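Local coordinates for E3 ubiquitin-protein ligase HERC2 (Homo sapiens, PDB 4L1M) that is a human HECT-type E3 ubiquitin ligase, probably passing ubiquitin to target proteins, whose first RCC1-like domain, a beta-propeller, is the part represented, at residues A[28-33]-A[375-380]; A[236-241]-A[267-272]. One frame throughout, in Å; residues are numbered along the deposited sequence.

Contact 1. Residues A[28-33]-A[375-380]; sequences IGWGLI and SFAWSS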
loop_
_atom_site.group_PDB
_atom_site.type_symbol
_atom_site.label_atom_id
_atom_site.label_comp_id
_atom_site.label_asym_id
_atom_site.label_seq_id
_atom_site.Cartn_x
_atom_site.Cartn_y
_atom_site.Cartn_z
ATOM N N ILE A 28 -0.023 18.241 -0.348
ATOM C CA ILE A 28 1.075 18.473 -1.278
ATOM C C ILE A 28 1.286 17.245 -2.156
ATOM O O ILE A 28 1.227 16.108 -1.672
ATOM C CB ILE A 28 2.404 18.721 -0.552
ATOM C CG1 ILE A 28 2.201 19.538 0.711
ATOM C CG2 ILE A 28 3.382 19.414 -1.492
ATOM C CD1 ILE A 28 1.634 20.915 0.466
ATOM N N GLY A 29 1.510 17.490 -3.447
ATOM C CA GLY A 29 1.817 16.431 -4.404
ATOM C C GLY A 29 2.970 16.809 -5.294
ATOM O O GLY A 29 3.250 17.994 -5.501
ATOM N N TRP A 30 3.676 15.797 -5.785
ATOM C CA TRP A 30 4.737 16.029 -6.757
ATOM C C TRP A 30 5.004 14.784 -7.538
ATOM O O TRP A 30 4.583 13.706 -7.137
ATOM C CB TRP A 30 6.021 16.560 -6.093
ATOM C CG TRP A 30 6.597 15.686 -5.050
ATOM C CD1 TRP A 30 7.677 14.858 -5.189
ATOM C CD2 TRP A 30 6.163 15.557 -3.694
ATOM N NE1 TRP A 30 7.932 14.216 -4.004
ATOM C CE2 TRP A 30 7.022 14.637 -3.068
ATOM C CE3 TRP A 30 5.148 16.153 -2.935
ATOM C CZ2 TRP A 30 6.883 14.278 -1.727
ATOM C CZ3 TRP A 30 5.004 15.790 -1.600
ATOM C CH2 TRP A 30 5.865 14.864 -1.014
ATOM N N GLY A 31 5.704 14.936 -8.660
ATOM C CA GLY A 31 5.956 13.827 -9.585
ATOM C C GLY A 31 5.272 14.057 -10.919
ATOM O O GLY A 31 5.070 15.181 -11.313
ATOM N N LEU A 32 4.895 12.980 -11.595
ATOM C CA LEU A 32 4.301 13.073 -12.927
ATOM C C LEU A 32 2.816 13.386 -12.805
ATOM O O LEU A 32 1.972 12.501 -12.707
ATOM C CB LEU A 32 4.544 11.768 -13.704
ATOM C CG LEU A 32 4.021 11.648 -15.148
ATOM C CD1 LEU A 32 4.622 12.699 -16.059
ATOM C CD2 LEU A 32 4.293 10.239 -15.677
ATOM N N ILE A 33 2.515 14.670 -12.815
ATOM C CA ILE A 33 1.177 15.176 -12.583
ATOM C C ILE A 33 0.818 16.089 -13.708
ATOM O O ILE A 33 1.532 17.042 -13.988
ATOM C CB ILE A 33 1.133 15.952 -11.268
ATOM C CG1 ILE A 33 1.003 14.973 -10.114
ATOM C CG2 ILE A 33 -0.025 16.942 -11.226
ATOM C CD1 ILE A 33 1.416 15.579 -8.797
ATOM N N SER A 375 3.899 11.287 -5.553
ATOM C CA SER A 375 3.972 11.259 -4.103
ATOM C C SER A 375 3.073 12.322 -3.545
ATOM O O SER A 375 2.972 13.417 -4.098
ATOM C CB SER A 375 5.413 11.490 -3.627
ATOM O OG SER A 375 6.363 10.795 -4.430
ATOM N N PHE A 376 2.397 11.992 -2.459
ATOM C CA PHE A 376 1.511 12.930 -1.775
ATOM C C PHE A 376 1.771 12.924 -0.278
ATOM O O PHE A 376 2.168 11.911 0.291
ATOM C CB PHE A 376 0.060 12.554 -1.994
ATOM C CG PHE A 376 -0.354 12.525 -3.431
ATOM C CD1 PHE A 376 -0.868 13.655 -4.041
ATOM C CD2 PHE A 376 -0.250 11.351 -4.174
ATOM C CE1 PHE A 376 -1.271 13.629 -5.369
ATOM C CE2 PHE A 376 -0.652 11.322 -5.502
ATOM C CZ PHE A 376 -1.166 12.466 -6.097
ATOM N N ALA A 377 1.548 14.070 0.348
ATOM C CA ALA A 377 1.654 14.198 1.786
ATOM C C ALA A 377 0.597 15.183 2.246
ATOM O O ALA A 377 0.439 16.230 1.614
ATOM C CB ALA A 377 3.044 14.691 2.177
ATOM N N TRP A 378 -0.105 14.866 3.339
ATOM C CA TRP A 378 -1.091 15.788 3.875
ATOM C C TRP A 378 -1.016 15.999 5.385
ATOM O O TRP A 378 -0.670 15.094 6.152
ATOM C CB TRP A 378 -2.508 15.360 3.472
ATOM C CG TRP A 378 -2.908 14.007 3.951
ATOM C CD1 TRP A 378 -3.635 13.708 5.063
ATOM C CD2 TRP A 378 -2.619 12.753 3.309
ATOM N NE1 TRP A 378 -3.796 12.343 5.173
ATOM C CE2 TRP A 378 -3.196 11.735 4.101
ATOM C CE3 TRP A 378 -1.921 12.394 2.149
ATOM C CZ2 TRP A 378 -3.090 10.398 3.780
ATOM C CZ3 TRP A 378 -1.810 11.062 1.832
ATOM C CH2 TRP A 378 -2.390 10.069 2.646
ATOM N N SER A 379 -1.381 17.206 5.790
ATOM C CA SER A 379 -1.591 17.532 7.182
ATOM C C SER A 379 -2.998 17.079 7.574
ATOM O O SER A 379 -3.719 16.538 6.761
ATOM C CB SER A 379 -1.446 19.041 7.409
ATOM O OG SER A 379 -2.384 19.756 6.618
ATOM N N SER A 380 -3.381 17.301 8.827
ATOM C CA SER A 380 -4.673 16.827 9.297
ATOM C C SER A 380 -5.807 17.735 8.839
ATOM O O SER A 380 -5.628 18.958 8.734
ATOM C CB SER A 380 -4.665 16.714 10.807
ATOM O OG SER A 380 -5.988 16.628 11.280
#
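Ile28 and Trp30 pair with Ala377 and Ser375 as strands 28-31 and 375-379 run antiparallel, 169° between their directions and 4.8 Å between axes at closest approach. Ile28 with Ala377 and Trp30 with Ser375 are hydrogen-bonded pairs, each exchanging two N-H...O bonds; the straightest runs from Ile28 N to Ala377 O, 2.8 Å. Between them, Gly29 and Phe376 form a non-hydrogen-bonded pair, with CA-H...O contacts such as Gly29 CA to Ser375 O, 3.2 Å.

On the face carrying Trp30, Ser375 and Ala377, the indole does most of the touching. Its CG stands between the backbone N and the carbonyl carbon (chi1 58°), which folds the ring across to the partner strand. Ser375 CB lies over one face, displaced toward the rim, in a CH-pi contact 3.9 Å from the centroid of the Trp30 five-membered ring. Ala377 CB meets the edge instead, 4.3 Å from Trp30 CH2. Ser375 turns its hydroxyl elsewhere: OG is hydrogen-bonded to His322 NE2. On the other face of the sheet, the Phe376 ring lies obliquely against Gly29, CD1 3.9 Å from Gly29 CA, and also meets the Phe65 ring.

Joining a strand from near the chain start to one from near its end within a single four-stranded blade is the "Velcro" closure of a beta-propeller, here the seven-bladed RCC1-like ring.

Contact 2. Residues A[236-241]-A[267-272]; sequences YGKLGR and GSQFSI. With SO4 (sulfate ion), chain F.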
loop_
_atom_site.group_PDB
_atom_site.type_symbol
_atom_site.label_atom_id
_atom_site.label_comp_id
_atom_site.label_asym_id
_atom_site.label_seq_id
_atom_site.Cartn_x
_atom_site.Cartn_y
_atom_site.Cartn_z
ATOM N N TYR A 236 14.620 -12.112 -6.862
ATOM C CA TYR A 236 15.339 -10.998 -6.212
ATOM C C TYR A 236 15.408 -11.115 -4.695
ATOM O O TYR A 236 15.812 -10.175 -4.023
ATOM C CB TYR A 236 14.762 -9.632 -6.631
ATOM C CG TYR A 236 14.741 -9.453 -8.127
ATOM C CD1 TYR A 236 15.910 -9.222 -8.825
ATOM C CD2 TYR A 236 13.543 -9.541 -8.852
ATOM C CE1 TYR A 236 15.901 -9.100 -10.219
ATOM C CE2 TYR A 236 13.509 -9.402 -10.243
ATOM C CZ TYR A 236 14.686 -9.187 -10.921
ATOM O OH TYR A 236 14.685 -9.023 -12.263
ATOM N N GLY A 237 15.022 -12.274 -4.161
ATOM C CA GLY A 237 15.026 -12.515 -2.714
ATOM C C GLY A 237 14.035 -11.702 -1.911
ATOM O O GLY A 237 14.180 -11.565 -0.707
ATOM N N LYS A 238 13.028 -11.155 -2.582
ATOM C CA LYS A 238 11.995 -10.378 -1.919
ATOM C C LYS A 238 11.207 -11.111 -0.847
ATOM O O LYS A 238 10.523 -10.464 -0.085
ATOM C CB LYS A 238 11.027 -9.768 -2.936
ATOM C CG LYS A 238 10.258 -10.753 -3.814
ATOM C CD LYS A 238 9.481 -9.978 -4.883
ATOM C CE LYS A 238 8.652 -10.871 -5.772
ATOM N NZ LYS A 238 9.493 -11.607 -6.766
ATOM N N LEU A 239 11.284 -12.433 -0.762
ATOM C CA LEU A 239 10.606 -13.175 0.312
ATOM C C LEU A 239 11.373 -13.089 1.605
ATOM O O LEU A 239 10.798 -13.316 2.675
ATOM C CB LEU A 239 10.384 -14.657 -0.035
ATOM C CG LEU A 239 9.504 -14.902 -1.253
ATOM C CD1 LEU A 239 9.411 -16.394 -1.548
ATOM C CD2 LEU A 239 8.105 -14.293 -1.090
ATOM N N GLY A 240 12.655 -12.764 1.517
ATOM C CA GLY A 240 13.482 -12.552 2.715
ATOM C C GLY A 240 14.190 -13.771 3.291
ATOM O O GLY A 240 14.659 -13.712 4.428
ATOM N N ARG A 241 14.280 -14.869 2.543
ATOM C CA ARG A 241 14.943 -16.077 3.046
ATOM C C ARG A 241 16.087 -16.538 2.128
ATOM O O ARG A 241 16.355 -17.711 2.012
ATOM C CB ARG A 241 13.928 -17.220 3.217
ATOM C CG ARG A 241 12.904 -17.051 4.340
ATOM C CD ARG A 241 11.938 -18.239 4.384
ATOM N NE ARG A 241 10.951 -18.158 3.309
ATOM C CZ ARG A 241 9.901 -17.332 3.305
ATOM N NH1 ARG A 241 9.686 -16.522 4.330
ATOM N NH2 ARG A 241 9.040 -17.322 2.269
ATOM N N GLY A 267 6.798 -2.717 -2.711
ATOM C CA GLY A 267 6.927 -1.937 -3.938
ATOM C C GLY A 267 7.174 -2.954 -5.007
ATOM O O GLY A 267 7.019 -4.143 -4.759
ATOM N N SER A 268 7.601 -2.519 -6.182
ATOM C CA SER A 268 7.808 -3.452 -7.301
ATOM C C SER A 268 9.023 -4.323 -7.056
ATOM O O SER A 268 10.148 -3.849 -7.076
ATOM C CB SER A 268 7.962 -2.698 -8.627
ATOM O OG SER A 268 8.114 -3.611 -9.697
ATOM N N GLN A 269 8.767 -5.587 -6.753
ATOM C CA GLN A 269 9.803 -6.596 -6.532
ATOM C C GLN A 269 10.664 -6.345 -5.307
ATOM O O GLN A 269 11.786 -6.857 -5.231
ATOM C CB GLN A 269 10.672 -6.765 -7.793
ATOM C CG GLN A 269 9.874 -7.170 -9.059
ATOM C CD GLN A 269 9.270 -8.564 -8.942
ATOM O OE1 GLN A 269 9.995 -9.517 -8.776
ATOM N NE2 GLN A 269 7.964 -8.674 -8.966
ATOM N N PHE A 270 10.151 -5.584 -4.340
ATOM C CA PHE A 270 10.842 -5.398 -3.058
ATOM C C PHE A 270 9.863 -5.227 -1.910
ATOM O O PHE A 270 8.692 -4.960 -2.116
ATOM C CB PHE A 270 11.852 -4.237 -3.097
ATOM C CG PHE A 270 11.238 -2.859 -3.033
ATOM C CD1 PHE A 270 10.750 -2.257 -4.162
ATOM C CD2 PHE A 270 11.222 -2.146 -1.858
ATOM C CE1 PHE A 270 10.226 -0.959 -4.115
ATOM C CE2 PHE A 270 10.699 -0.854 -1.803
ATOM C CZ PHE A 270 10.190 -0.269 -2.933
ATOM N N SER A 271 10.384 -5.384 -0.710
ATOM C CA SER A 271 9.584 -5.511 0.465
ATOM C C SER A 271 10.119 -4.609 1.565
ATOM O O SER A 271 11.303 -4.298 1.609
ATOM C CB SER A 271 9.645 -6.957 0.924
ATOM O OG SER A 271 9.176 -7.821 -0.099
ATOM N N ILE A 272 9.223 -4.211 2.458
ATOM C CA ILE A 272 9.502 -3.285 3.536
ATOM C C ILE A 272 8.854 -3.802 4.829
ATOM O O ILE A 272 7.723 -4.280 4.814
ATOM C CB ILE A 272 8.839 -1.938 3.223
ATOM C CG1 ILE A 272 9.486 -1.268 2.015
ATOM C CG2 ILE A 272 8.873 -1.013 4.444
ATOM C CD1 ILE A 272 10.810 -0.618 2.356
HETATM S S SO4 F . 10.759 -3.003 -12.271
HETATM O O1 SO4 F . 9.984 -1.902 -11.697
HETATM O O2 SO4 F . 10.259 -3.228 -13.651
HETATM O O3 SO4 F . 12.208 -2.714 -12.332
HETATM O O4 SO4 F . 10.587 -4.177 -11.386
#
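Lys238 reaches across to Gln269 and Ser271, its CA 5.2 Å from that of Phe270. The side chain starts at CB, which sits 3.8 Å from Gln269 O and also near the Ser271 hydroxyl. From there the aliphatic chain runs extended past the Gln269 backbone, CD coming within 3.8 Å of Gln269 CA. At CE the course changes: this carbon approaches the end of the glutamine, 3.6 Å from Gln269 OE1, and a bend in the last torsion (chi4 -75°) turns the ammonium toward the same oxygen. NZ then donates to Gln269 OE1 at 2.9 Å, coming from above the amide carbonyl plane, 37° out of it. The ammonium has further partners, a salt bridge to Asp233 OD2 and a hydrogen bond to Asp235 O, so the charge is held by several groups, while Gln269 NE2 is anchored on Asp216 O and fixes the turn of the amide.

Gln269 OE1 also lies at the edge of the Tyr236 ring, in its plane, 3.5 Å from Tyr236 CD2; ring and amide planes stand 78° apart. At the backbone of the lysine, Ser271 OG donates to Lys238 O over 3.0 Å, tying the type I turn of Gly237 to Gly240 to the strand. Just before Gln269, Ser268 OG lies 3.0 Å from O4 of a sulfate, probably from the crystallisation liquor, that Arg290 and Lys285 also bind.

The arrangement is a junction between neighbouring propeller blades: the glycine-rich YGKLG loop following strand 228-232, a sequence feature of RCC1 repeats, docks on the next blade's hairpin of strands 261-267 and 270-275, at its type II turn and the start of its second strand.

Both contacts are largely buried and lie at similar distances from the centre of the chain, yet they solve different problems of a ring-shaped fold. Contact 1 works within one blade, where strands distant in sequence share a regular sheet; its grip is backbone pairing reinforced by aromatic contacts. Contact 2 works between two successive blades, loop against hairpin, without paired strands, and depends on polar side chains, an ammonium to an amide and a hydroxyl to a main-chain carbonyl. It also reaches closer to solvent, through Tyr236 and the sulfate-bound Ser268. Their centres are 26 Å apart and they do not touch. The chain enclosed by contact 1 includes contact 2, so one closes the circle and the other joins adjacent blades along it.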